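Local coordinates for protein endo-beta-1,4-glucanase (Bacillus licheniformis, PDB 2JEN) that hydrolyses beta-1,4-glucan backbones of plant cell-wall polysaccharides, xyloglucan in particular, as a family 12 glycoside hydrolase, at residues 95-100 with 137-142; 56-61 with 77-82; 115-120 with 214-219. The protein carries 1 engineered substitution. All coordinates share one frame; numbering follows the deposited sequence.

Interaction 1 of 3, residues 95-100 with 137-142; sequences GWHWTE and DIWLHN. With GLC (alpha-D-glucopyranose), chain B; GLC (alpha-D-glucopyranose), chain C; BGC (beta-D-glucopyranose), chain D; BGC (beta-D-glucopyranose), chain E.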
loop_
_atom_site.group_PDB
_atom_site.type_symbol
_atom_site.label_atom_id
_atom_site.label_comp_id
_atom_site.label_asym_id
_atom_site.label_seq_id
_atom_site.Cartn_x
_atom_site.Cartn_y
_atom_site.Cartn_z
ATOM N N GLY A 95 26.117 -17.392 7.724
ATOM C CA GLY A 95 26.266 -18.162 8.932
ATOM C C GLY A 95 25.006 -18.263 9.720
ATOM O O GLY A 95 23.933 -18.561 9.181
ATOM N N TRP A 96 25.141 -18.048 11.021
ATOM C CA TRP A 96 24.061 -18.206 11.981
ATOM C C TRP A 96 23.337 -16.872 12.267
ATOM O O TRP A 96 23.944 -15.811 12.260
ATOM C CB TRP A 96 24.654 -18.788 13.284
ATOM C CG TRP A 96 23.793 -18.798 14.495
ATOM C CD1 TRP A 96 23.062 -19.832 14.963
ATOM C CD2 TRP A 96 23.655 -17.737 15.459
ATOM N NE1 TRP A 96 22.430 -19.489 16.121
ATOM C CE2 TRP A 96 22.771 -18.201 16.454
ATOM C CE3 TRP A 96 24.145 -16.431 15.545
ATOM C CZ2 TRP A 96 22.420 -17.428 17.558
ATOM C CZ3 TRP A 96 23.764 -15.641 16.598
ATOM C CH2 TRP A 96 22.913 -16.138 17.597
ATOM N N HIS A 97 22.039 -16.915 12.575
ATOM C CA HIS A 97 21.376 -15.753 13.170
ATOM C C HIS A 97 20.141 -16.205 13.939
ATOM O O HIS A 97 19.028 -16.202 13.426
ATOM C CB HIS A 97 20.987 -14.692 12.145
ATOM C CG HIS A 97 20.522 -13.430 12.797
ATOM N ND1 HIS A 97 21.382 -12.385 13.055
ATOM C CD2 HIS A 97 19.332 -13.101 13.352
ATOM C CE1 HIS A 97 20.718 -11.452 13.721
ATOM N NE2 HIS A 97 19.471 -11.861 13.917
ATOM N N TRP A 98 20.347 -16.661 15.170
ATOM C CA TRP A 98 19.283 -17.269 15.971
ATOM C C TRP A 98 18.508 -18.276 15.118
ATOM O O TRP A 98 17.281 -18.301 15.089
ATOM C CB TRP A 98 18.393 -16.194 16.584
ATOM C CG TRP A 98 19.032 -15.536 17.791
ATOM C CD1 TRP A 98 18.869 -15.923 19.091
ATOM C CD2 TRP A 98 19.918 -14.416 17.820
ATOM N NE1 TRP A 98 19.581 -15.101 19.916
ATOM C CE2 TRP A 98 20.247 -14.176 19.168
ATOM C CE3 TRP A 98 20.481 -13.605 16.846
ATOM C CZ2 TRP A 98 21.093 -13.155 19.552
ATOM C CZ3 TRP A 98 21.336 -12.611 17.233
ATOM C CH2 TRP A 98 21.635 -12.400 18.577
ATOM N N THR A 99 19.269 -19.118 14.446
ATOM C CA THR A 99 18.771 -20.172 13.598
ATOM C C THR A 99 19.293 -21.509 14.112
ATOM O O THR A 99 20.238 -21.579 14.869
ATOM C CB THR A 99 19.237 -19.974 12.129
ATOM O OG1 THR A 99 20.633 -19.671 12.070
ATOM C CG2 THR A 99 18.444 -18.873 11.441
ATOM N N GLU A 100 18.658 -22.592 13.670
ATOM C CA GLU A 100 19.217 -23.918 13.949
ATOM C C GLU A 100 20.319 -24.165 12.944
ATOM O O GLU A 100 20.134 -24.770 11.884
ATOM C CB GLU A 100 18.167 -25.031 13.927
ATOM C CG GLU A 100 18.720 -26.473 14.163
ATOM C CD GLU A 100 19.815 -26.613 15.250
ATOM O OE1 GLU A 100 19.560 -26.280 16.423
ATOM O OE2 GLU A 100 20.934 -27.098 14.939
ATOM N N ASP A 137 28.303 -6.917 11.413
ATOM C CA ASP A 137 28.002 -7.485 12.741
ATOM C C ASP A 137 28.455 -8.921 12.724
ATOM O O ASP A 137 27.990 -9.724 11.892
ATOM C CB ASP A 137 26.505 -7.389 13.055
ATOM C CG ASP A 137 26.166 -7.400 14.524
ATOM O OD1 ASP A 137 26.970 -6.992 15.385
ATOM O OD2 ASP A 137 25.039 -7.746 14.852
ATOM N N ILE A 138 29.463 -9.225 13.545
ATOM C CA ILE A 138 30.082 -10.532 13.594
ATOM C C ILE A 138 29.772 -11.144 14.949
ATOM O O ILE A 138 30.031 -10.533 15.983
ATOM C CB ILE A 138 31.602 -10.401 13.392
ATOM C CG1 ILE A 138 31.951 -9.744 12.047
ATOM C CG2 ILE A 138 32.308 -11.755 13.546
ATOM C CD1 ILE A 138 32.681 -8.459 12.120
ATOM N N TRP A 139 29.164 -12.331 14.957
ATOM C CA TRP A 139 28.738 -12.995 16.170
ATOM C C TRP A 139 29.675 -14.132 16.506
ATOM O O TRP A 139 30.088 -14.879 15.614
ATOM C CB TRP A 139 27.337 -13.554 16.022
ATOM C CG TRP A 139 26.276 -12.540 15.915
ATOM C CD1 TRP A 139 25.492 -12.259 14.816
ATOM C CD2 TRP A 139 25.826 -11.683 16.969
ATOM N NE1 TRP A 139 24.600 -11.265 15.139
ATOM C CE2 TRP A 139 24.783 -10.903 16.462
ATOM C CE3 TRP A 139 26.204 -11.505 18.300
ATOM C CZ2 TRP A 139 24.123 -9.985 17.230
ATOM C CZ3 TRP A 139 25.532 -10.598 19.058
ATOM C CH2 TRP A 139 24.500 -9.847 18.540
ATOM N N LEU A 140 29.990 -14.258 17.801
ATOM C CA LEU A 140 30.813 -15.352 18.298
ATOM C C LEU A 140 30.105 -16.070 19.434
ATOM O O LEU A 140 29.305 -15.490 20.166
ATOM C CB LEU A 140 32.187 -14.835 18.766
ATOM C CG LEU A 140 33.020 -14.110 17.715
ATOM C CD1 LEU A 140 32.828 -12.609 17.693
ATOM C CD2 LEU A 140 34.511 -14.489 17.877
ATOM N N HIS A 141 30.415 -17.363 19.542
ATOM C CA HIS A 141 29.900 -18.245 20.583
ATOM C C HIS A 141 31.035 -19.093 21.132
ATOM O O HIS A 141 32.070 -19.250 20.493
ATOM C CB HIS A 141 28.852 -19.206 20.023
ATOM C CG HIS A 141 27.541 -18.578 19.637
ATOM N ND1 HIS A 141 27.312 -18.007 18.391
ATOM C CD2 HIS A 141 26.366 -18.541 20.300
ATOM C CE1 HIS A 141 26.044 -17.601 18.352
ATOM N NE2 HIS A 141 25.452 -17.925 19.491
ATOM N N ASN A 142 30.792 -19.711 22.285
ATOM C CA ASN A 142 31.675 -20.795 22.731
ATOM C C ASN A 142 31.421 -22.110 21.981
ATOM O O ASN A 142 32.350 -22.958 21.771
ATOM C CB ASN A 142 31.506 -21.062 24.222
ATOM C CG ASN A 142 32.062 -20.053 25.035
ATOM O OD1 ASN A 142 33.172 -19.598 24.799
ATOM N ND2 ASN A 142 31.354 -19.729 26.117
HETATM C C1 GLC B . 24.877 -4.782 18.031
HETATM C C2 GLC B . 24.051 -5.428 19.140
HETATM C C3 GLC B . 23.372 -6.650 18.582
HETATM C C4 GLC B . 22.438 -6.215 17.458
HETATM C C5 GLC B . 23.341 -5.538 16.417
HETATM C C6 GLC B . 22.635 -5.176 15.104
HETATM O O1 GLC B . 25.604 -3.667 18.467
HETATM O O2 GLC B . 24.781 -5.891 20.254
HETATM O O3 GLC B . 22.776 -7.292 19.711
HETATM O O4 GLC B . 21.830 -7.335 16.853
HETATM O O5 GLC B . 23.955 -4.404 17.013
HETATM O O6 GLC B . 21.494 -4.375 15.325
HETATM C C1 GLC C . 20.525 -7.707 17.340
HETATM C C2 GLC C . 20.030 -8.762 16.371
HETATM C C3 GLC C . 18.648 -9.232 16.753
HETATM C C4 GLC C . 18.699 -9.711 18.202
HETATM C C5 GLC C . 19.204 -8.570 19.103
HETATM C C6 GLC C . 19.379 -9.104 20.532
HETATM O O2 GLC C . 20.055 -8.328 15.011
HETATM O O3 GLC C . 18.208 -10.212 15.798
HETATM O O4 GLC C . 17.439 -10.090 18.672
HETATM O O5 GLC C . 20.503 -8.209 18.678
HETATM O O6 GLC C . 18.407 -8.559 21.397
HETATM C C2 BGC D . 16.413 -12.015 19.780
HETATM C C3 BGC D . 16.074 -13.483 19.500
HETATM C C4 BGC D . 15.410 -13.657 18.147
HETATM C C5 BGC D . 16.206 -12.984 17.044
HETATM C C6 BGC D . 15.495 -12.917 15.673
HETATM C C1 BGC D . 17.206 -11.498 18.613
HETATM O O2 BGC D . 17.211 -11.848 20.952
HETATM O O3 BGC D . 15.193 -13.990 20.497
HETATM O O4 BGC D . 15.417 -15.044 17.851
HETATM O O5 BGC D . 16.481 -11.665 17.441
HETATM O O6 BGC D . 14.150 -12.398 15.776
HETATM C C2 BGC E . 14.382 -16.983 16.931
HETATM C C3 BGC E . 13.092 -17.795 16.858
HETATM C C4 BGC E . 12.448 -17.935 18.230
HETATM C C5 BGC E . 12.278 -16.563 18.861
HETATM C C6 BGC E . 11.602 -16.639 20.234
HETATM C C1 BGC E . 14.142 -15.681 17.698
HETATM O O2 BGC E . 14.890 -16.723 15.621
HETATM O O3 BGC E . 13.355 -19.087 16.348
HETATM O O4 BGC E . 11.201 -18.603 18.092
HETATM O O5 BGC E . 13.549 -15.943 18.961
HETATM O O6 BGC E . 12.556 -16.917 21.240
#

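Interaction 2 of 3, residues 56-61 with 77-82; sequences DQVSGW and WNWPSN. With SO4 (sulfate ion), chain G.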
loop_
_atom_site.group_PDB
_atom_site.type_symbol
_atom_site.label_atom_id
_atom_site.label_comp_id
_atom_site.label_asym_id
_atom_site.label_seq_id
_atom_site.Cartn_x
_atom_site.Cartn_y
_atom_site.Cartn_z
ATOM N N ASP A 56 9.135 -3.022 18.174
ATOM C CA ASP A 56 7.886 -3.335 18.902
ATOM C C ASP A 56 7.120 -2.108 19.396
ATOM O O ASP A 56 5.878 -2.140 19.461
ATOM C CB ASP A 56 8.137 -4.262 20.126
ATOM C CG ASP A 56 8.567 -5.668 19.767
ATOM O OD1 ASP A 56 8.422 -6.114 18.609
ATOM O OD2 ASP A 56 9.083 -6.306 20.712
ATOM N N GLN A 57 7.829 -1.057 19.799
ATOM C CA GLN A 57 7.200 0.077 20.442
ATOM C C GLN A 57 7.072 1.316 19.569
ATOM O O GLN A 57 6.797 2.411 20.070
ATOM C CB GLN A 57 7.943 0.428 21.744
ATOM C CG GLN A 57 7.982 -0.710 22.757
ATOM C CD GLN A 57 8.624 -0.285 24.033
ATOM O OE1 GLN A 57 9.828 -0.386 24.185
ATOM N NE2 GLN A 57 7.822 0.216 24.953
ATOM N N VAL A 58 7.228 1.132 18.263
ATOM C CA VAL A 58 7.067 2.224 17.294
ATOM C C VAL A 58 6.089 1.853 16.195
ATOM O O VAL A 58 5.799 0.672 15.985
ATOM C CB VAL A 58 8.410 2.732 16.732
ATOM C CG1 VAL A 58 9.320 3.283 17.883
ATOM C CG2 VAL A 58 9.146 1.650 15.957
ATOM N N SER A 59 5.627 2.855 15.471
ATOM C CA SER A 59 4.632 2.656 14.434
ATOM C C SER A 59 4.917 3.603 13.268
ATOM O O SER A 59 5.805 4.440 13.346
ATOM C CB SER A 59 3.217 2.859 14.992
ATOM O OG SER A 59 2.212 2.503 14.055
ATOM N N GLY A 60 4.177 3.453 12.197
ATOM C CA GLY A 60 4.350 4.291 11.043
ATOM C C GLY A 60 5.420 3.872 10.073
ATOM O O GLY A 60 5.784 4.647 9.191
ATOM N N TRP A 61 5.971 2.687 10.272
ATOM C CA TRP A 61 7.170 2.273 9.582
ATOM C C TRP A 61 6.922 1.251 8.495
ATOM O O TRP A 61 5.882 0.581 8.452
ATOM C CB TRP A 61 8.164 1.693 10.598
ATOM C CG TRP A 61 7.711 0.494 11.341
ATOM C CD1 TRP A 61 7.166 0.444 12.613
ATOM C CD2 TRP A 61 7.876 -0.874 10.927
ATOM N NE1 TRP A 61 6.977 -0.866 12.986
ATOM C CE2 TRP A 61 7.402 -1.693 11.976
ATOM C CE3 TRP A 61 8.440 -1.474 9.809
ATOM C CZ2 TRP A 61 7.489 -3.075 11.905
ATOM C CZ3 TRP A 61 8.516 -2.844 9.758
ATOM C CH2 TRP A 61 8.039 -3.619 10.811
ATOM N N TRP A 77 13.638 1.769 3.529
ATOM C CA TRP A 77 13.043 1.855 4.853
ATOM C C TRP A 77 12.433 3.216 5.161
ATOM O O TRP A 77 12.777 4.249 4.549
ATOM C CB TRP A 77 14.096 1.569 5.940
ATOM C CG TRP A 77 15.208 2.585 6.094
ATOM C CD1 TRP A 77 15.185 3.724 6.827
ATOM C CD2 TRP A 77 16.521 2.527 5.508
ATOM N NE1 TRP A 77 16.401 4.378 6.736
ATOM C CE2 TRP A 77 17.236 3.655 5.942
ATOM C CE3 TRP A 77 17.161 1.625 4.663
ATOM C CZ2 TRP A 77 18.566 3.875 5.592
ATOM C CZ3 TRP A 77 18.488 1.866 4.294
ATOM C CH2 TRP A 77 19.165 2.967 4.789
ATOM N N ASN A 78 11.550 3.189 6.144
ATOM C CA ASN A 78 11.011 4.370 6.761
ATOM C C ASN A 78 10.720 4.104 8.220
ATOM O O ASN A 78 9.887 3.254 8.531
ATOM C CB ASN A 78 9.690 4.751 6.078
ATOM C CG ASN A 78 9.008 5.909 6.715
ATOM O OD1 ASN A 78 9.635 6.891 7.069
ATOM N ND2 ASN A 78 7.712 5.792 6.910
ATOM N N TRP A 79 11.473 4.775 9.109
ATOM C CA TRP A 79 11.486 4.529 10.559
ATOM C C TRP A 79 11.251 5.903 11.248
ATOM O O TRP A 79 12.190 6.556 11.711
ATOM C CB TRP A 79 12.784 3.886 11.037
ATOM C CG TRP A 79 12.832 2.465 10.640
ATOM C CD1 TRP A 79 13.538 1.922 9.626
ATOM C CD2 TRP A 79 12.084 1.397 11.223
ATOM N NE1 TRP A 79 13.291 0.563 9.533
ATOM C CE2 TRP A 79 12.368 0.236 10.491
ATOM C CE3 TRP A 79 11.194 1.314 12.282
ATOM C CZ2 TRP A 79 11.816 -0.987 10.818
ATOM C CZ3 TRP A 79 10.659 0.095 12.617
ATOM C CH2 TRP A 79 10.958 -1.040 11.868
ATOM N N PRO A 80 10.000 6.392 11.282
ATOM C CA PRO A 80 9.803 7.712 11.882
ATOM C C PRO A 80 9.917 7.730 13.405
ATOM O O PRO A 80 8.980 7.405 14.121
ATOM C CB PRO A 80 8.403 8.128 11.401
ATOM C CG PRO A 80 8.053 7.190 10.322
ATOM C CD PRO A 80 8.757 5.913 10.668
ATOM N N SER A 81 11.080 8.135 13.898
ATOM C CA SER A 81 11.359 8.187 15.332
ATOM C C SER A 81 12.623 9.018 15.587
ATOM O O SER A 81 13.564 8.978 14.794
ATOM C CB SER A 81 11.641 6.778 15.854
ATOM O OG SER A 81 11.938 6.796 17.277
ATOM N N ASN A 82 12.634 9.708 16.717
ATOM C CA ASN A 82 13.787 10.486 17.155
ATOM C C ASN A 82 14.663 9.782 18.181
ATOM O O ASN A 82 15.687 10.350 18.592
ATOM C CB ASN A 82 13.362 11.851 17.693
ATOM C CG ASN A 82 12.507 11.755 18.936
ATOM O OD1 ASN A 82 12.810 10.959 19.847
ATOM N ND2 ASN A 82 11.447 12.563 19.018
HETATM S S SO4 G . 4.185 -0.270 23.898
HETATM O O1 SO4 G . 4.296 -0.403 22.461
HETATM O O2 SO4 G . 5.075 -1.147 24.657
HETATM O O3 SO4 G . 4.781 1.080 24.005
HETATM O O4 SO4 G . 2.871 -0.085 24.504
HETATM O O HOH W 1 8.592 4.408 13.819
HETATM O O HOH W 2 4.979 6.792 7.760
#

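Interaction 3 of 3, residues 115-120 with 214-219; sequences QKNINT and NIRDFT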
loop_
_atom_site.group_PDB
_atom_site.type_symbol
_atom_site.label_atom_id
_atom_site.label_comp_id
_atom_site.label_asym_id
_atom_site.label_seq_id
_atom_site.Cartn_x
_atom_site.Cartn_y
_atom_site.Cartn_z
ATOM N N GLN A 115 42.698 -19.974 12.930
ATOM C CA GLN A 115 43.360 -18.852 12.258
ATOM C C GLN A 115 43.006 -18.761 10.785
ATOM O O GLN A 115 43.823 -18.358 9.973
ATOM C CB GLN A 115 44.902 -18.864 12.453
ATOM C CG GLN A 115 45.366 -18.418 13.845
ATOM C CD GLN A 115 45.150 -16.936 14.124
ATOM O OE1 GLN A 115 45.624 -16.059 13.391
ATOM N NE2 GLN A 115 44.458 -16.650 15.206
ATOM N N LYS A 116 41.743 -19.037 10.432
ATOM C CA LYS A 116 41.323 -18.833 9.039
ATOM C C LYS A 116 41.174 -17.364 8.703
ATOM O O LYS A 116 40.808 -16.535 9.556
ATOM C CB LYS A 116 40.026 -19.574 8.743
ATOM C CG LYS A 116 40.142 -21.036 9.051
ATOM C CD LYS A 116 39.350 -21.928 8.123
ATOM C CE LYS A 116 40.012 -23.290 8.049
ATOM N NZ LYS A 116 40.612 -23.674 9.376
ATOM N N ASN A 117 41.471 -17.028 7.456
ATOM C CA ASN A 117 41.172 -15.718 6.937
ATOM C C ASN A 117 39.660 -15.681 6.746
ATOM O O ASN A 117 39.074 -16.656 6.316
ATOM C CB ASN A 117 41.912 -15.488 5.636
ATOM C CG ASN A 117 43.385 -15.474 5.858
ATOM O OD1 ASN A 117 43.853 -14.698 6.671
ATOM N ND2 ASN A 117 44.121 -16.401 5.213
ATOM N N ILE A 118 39.051 -14.566 7.088
ATOM C CA ILE A 118 37.612 -14.361 6.855
ATOM C C ILE A 118 37.529 -13.075 6.024
ATOM O O ILE A 118 37.518 -11.961 6.542
ATOM C CB ILE A 118 36.827 -14.253 8.145
ATOM C CG1 ILE A 118 37.041 -15.478 9.028
ATOM C CG2 ILE A 118 35.341 -14.043 7.813
ATOM C CD1 ILE A 118 36.392 -15.380 10.374
ATOM N N ASN A 119 37.606 -13.248 4.701
ATOM C CA ASN A 119 37.731 -12.163 3.787
ATOM C C ASN A 119 36.379 -11.645 3.372
ATOM O O ASN A 119 35.542 -12.415 2.930
ATOM C CB ASN A 119 38.520 -12.603 2.572
ATOM C CG ASN A 119 39.959 -12.985 2.923
ATOM O OD1 ASN A 119 40.442 -14.032 2.544
ATOM N ND2 ASN A 119 40.618 -12.110 3.596
ATOM N N THR A 120 36.157 -10.357 3.565
ATOM C CA THR A 120 34.903 -9.747 3.152
ATOM C C THR A 120 35.125 -8.583 2.200
ATOM O O THR A 120 36.063 -7.828 2.334
ATOM C CB THR A 120 34.142 -9.280 4.380
ATOM O OG1 THR A 120 34.851 -8.183 5.002
ATOM C CG2 THR A 120 33.885 -10.456 5.344
ATOM N N ASN A 214 39.735 -8.301 6.304
ATOM C CA ASN A 214 39.904 -9.638 6.829
ATOM C C ASN A 214 39.514 -9.593 8.296
ATOM O O ASN A 214 40.156 -8.902 9.104
ATOM C CB ASN A 214 41.358 -10.086 6.702
ATOM C CG ASN A 214 41.578 -11.504 7.120
ATOM O OD1 ASN A 214 40.726 -12.176 7.690
ATOM N ND2 ASN A 214 42.812 -11.989 6.881
ATOM N N ILE A 215 38.412 -10.248 8.642
ATOM C CA ILE A 215 37.919 -10.206 10.034
ATOM C C ILE A 215 38.994 -10.689 11.016
ATOM O O ILE A 215 39.054 -10.236 12.165
ATOM C CB ILE A 215 36.598 -10.981 10.189
ATOM C CG1 ILE A 215 35.508 -10.432 9.272
ATOM C CG2 ILE A 215 36.113 -10.975 11.632
ATOM C CD1 ILE A 215 35.379 -8.968 9.284
ATOM N N ARG A 216 39.868 -11.574 10.549
ATOM C CA ARG A 216 40.942 -12.067 11.408
ATOM C C ARG A 216 41.851 -10.951 11.891
ATOM O O ARG A 216 42.437 -11.051 12.984
ATOM C CB ARG A 216 41.739 -13.128 10.659
ATOM C CG ARG A 216 42.722 -13.901 11.561
ATOM C CD ARG A 216 43.527 -14.912 10.786
ATOM N NE ARG A 216 44.540 -14.213 10.045
ATOM C CZ ARG A 216 45.462 -14.797 9.278
ATOM N NH1 ARG A 216 45.456 -16.099 9.089
ATOM N NH2 ARG A 216 46.345 -14.049 8.655
ATOM N N ASP A 217 42.022 -9.896 11.112
ATOM C CA ASP A 217 42.829 -8.767 11.587
ATOM C C ASP A 217 42.199 -8.144 12.840
ATOM O O ASP A 217 42.908 -7.658 13.736
ATOM C CB ASP A 217 42.930 -7.683 10.519
ATOM C CG ASP A 217 43.666 -8.105 9.250
ATOM O OD1 ASP A 217 44.380 -9.124 9.279
ATOM O OD2 ASP A 217 43.592 -7.320 8.269
ATOM N N PHE A 218 40.872 -8.078 12.874
ATOM C CA PHE A 218 40.147 -7.471 13.986
ATOM C C PHE A 218 40.107 -8.408 15.193
ATOM O O PHE A 218 40.336 -7.970 16.344
ATOM C CB PHE A 218 38.733 -7.074 13.519
ATOM C CG PHE A 218 38.756 -6.006 12.488
ATOM C CD1 PHE A 218 38.994 -6.318 11.158
ATOM C CD2 PHE A 218 38.597 -4.656 12.836
ATOM C CE1 PHE A 218 39.088 -5.310 10.196
ATOM C CE2 PHE A 218 38.673 -3.681 11.905
ATOM C CZ PHE A 218 38.910 -4.009 10.548
ATOM N N THR A 219 39.854 -9.693 14.988
ATOM C CA THR A 219 39.853 -10.627 16.113
ATOM C C THR A 219 41.278 -10.791 16.685
ATOM O O THR A 219 41.418 -10.938 17.888
ATOM C CB THR A 219 39.230 -11.981 15.732
ATOM O OG1 THR A 219 39.927 -12.580 14.616
ATOM C CG2 THR A 219 37.748 -11.805 15.378
#

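Interaction 1 of 3, residues 95-100 with 137-142
W96 lays one face of its indole against the edge of the H141 imidazole and pushes its own edge into W139, so a single ring serves two T-shaped pairs. The H141 ring stands at 84° to it, CE1 leading, 3.5 Å from W96 CZ3. On the W139 side the same W96 CZ3 is the leading atom, 4.0 Å from W139 CG, above the five-membered ring. W98 comes down on that same face of W139 a little further out: its six-membered edge points at the benzo half with the planes at 85°, W98 CH2 lying 3.7 Å from W139 CZ2. W139 is thus met by two indole edges side by side, while D137 CG sits over its opposite face. The CB of W96 points toward strand 131-141, and CG is anti to the backbone N (chi1 169°); the backbone N of W98 is folded back over the other face of the W96 ring.

The sugar chain runs along the outer side of this aromatic cluster. One face of W98 carries the glucose units of chains C and D, with W96 CH2 behind the other. H97 NE2 donates to O3 of the chain C glucose at 2.8 Å, and W98 O accepts from O2 of the chain E glucose at 2.9 Å. W139 reaches the ligand with its edge, CH2 being 3.3 Å from O3 of the chain B glucose.

Several ring nitrogens have partners elsewhere: H97 ND1 bonds E239, W96 NE1 the carbonyl of S147, H141 ND1 S236 and H141 NE2 S150. With three edge-to-face pairs among W96, W98, W139 and H141, and several nitrogens hydrogen-bonded, the wall of the glycan cleft is likely to be stiff, its sugar-facing side offering both an apolar indole face and a directed N-H.

Interaction 2 of 3, residues 56-61 with 77-82
The end of strand 72-79, in the six-stranded sheet of this family 12 beta-sandwich, meets the loop that leads into the neighbouring strand 62-67, and two indoles lie on each other there. W61 and W79 run side by side, pointing the same way, in an offset stack: the five-membered ring of W61 sits over the six-membered ring of W79, centroids 4.2 Å apart and planes 18° from parallel. The overlap is close, W61 CD2 being 3.2 Å from W79 CH2. W61 CG, set between the backbone N and the carbonyl carbon (chi1 61°), lies 3.2 Å from W79 CZ3. W61 CB is also over the W79 ring and makes a CH-pi contact 3.8 Å from the centroid of its six-membered part. V58 CG2 meets the edge of W79, 4.0 Å from W79 CZ3, and Q63 takes the indole N-H of W79.

No direct hydrogen bond joins the two segments; water does it instead. One molecule donates to both S59 O (2.8 Å) and P80 O (3.0 Å). A second donates to G60 O at 2.7 Å and accepts a weak bond from N78 ND2, whose OD1 is held by T248. The outer side of the loop belongs to the assembly, since S59 bonds to S31 of the second subunit and G60 N to N34 of the third.

An alanine at W61 would keep the CB contact but remove the indole, and would probably leave one face of W79 without its stacking partner and open a gap there. Stacking of the two indoles is the main direct contact, probably through dispersion, while S59 O and G60 O are linked to the strand end through water.

Interaction 3 of 3, residues 115-120 with 214-219
N214 and R216 supply, through their side chains, three of the four hydrogen bonds that join the segments, all to residues 115-118, where strand 210-214 passes into helix 215-225 beside strand 118-128. N214 is the N-cap of that helix. Its OD1 takes two backbone N-H groups from opposite faces of its amide plane: R216 N, the capping bond within the helix start, and I118 N across the contact, 3.0 Å away. The other branch of the amide, ND2, donates to N117 OD1 at 2.9 Å, so both ends of the group are gripped and its flip is settled. N214 CG is anti to the backbone N (chi1 -175°). The main chain adds the fourth bond, I215 N to I118 O at 2.9 Å.

R216 reaches past the amide to the turn before the strand. Its NH1 donates to Q115 O at 2.9 Å, with the carbonyl oxygen only 2° out of the guanidinium plane. N117 OD1 lies over the centre of one guanidinium face, 3.1 Å from R216 CZ, where the angles do not suit hydrogen bonding but the positive charge would probably favour a carbonyl oxygen. The aliphatic part of the arginine runs past K116 O.

N119 and N214 form an antiparallel non-hydrogen-bonded pair where strand 118-128 begins and strand 210-214 ends, with N119 ND2 beside the N214 amide. Beneath the polar layer, I118 and I215 pack into the interior, I215 against I158 and I118 against V258, V235 and V238. Their own meeting is through the branch carbons, I118 CB standing 3.9 Å from I215 CB.

Along the chain interaction 2 closes before the others open, while interactions 1 and 3 cross, their segments alternating. Interactions 1 and 3 lie 16 Å apart between centres and touch through I138 CD1 and I215 CD1, 3.9 Å from each other; strands 118-128 and 131-141, which follow one another in the chain, tie them together. Interactions 2 and 3 reach the same six-stranded sheet on opposite sides of the chain's centre, their centres about 35 Å apart. Interaction 2 stays about 13 Å from interaction 1 at the nearest atoms. Interaction 1 thus belongs to the glycan cleft, interaction 3 packs helix 215-225 behind it, and interaction 2 faces neighbouring subunits.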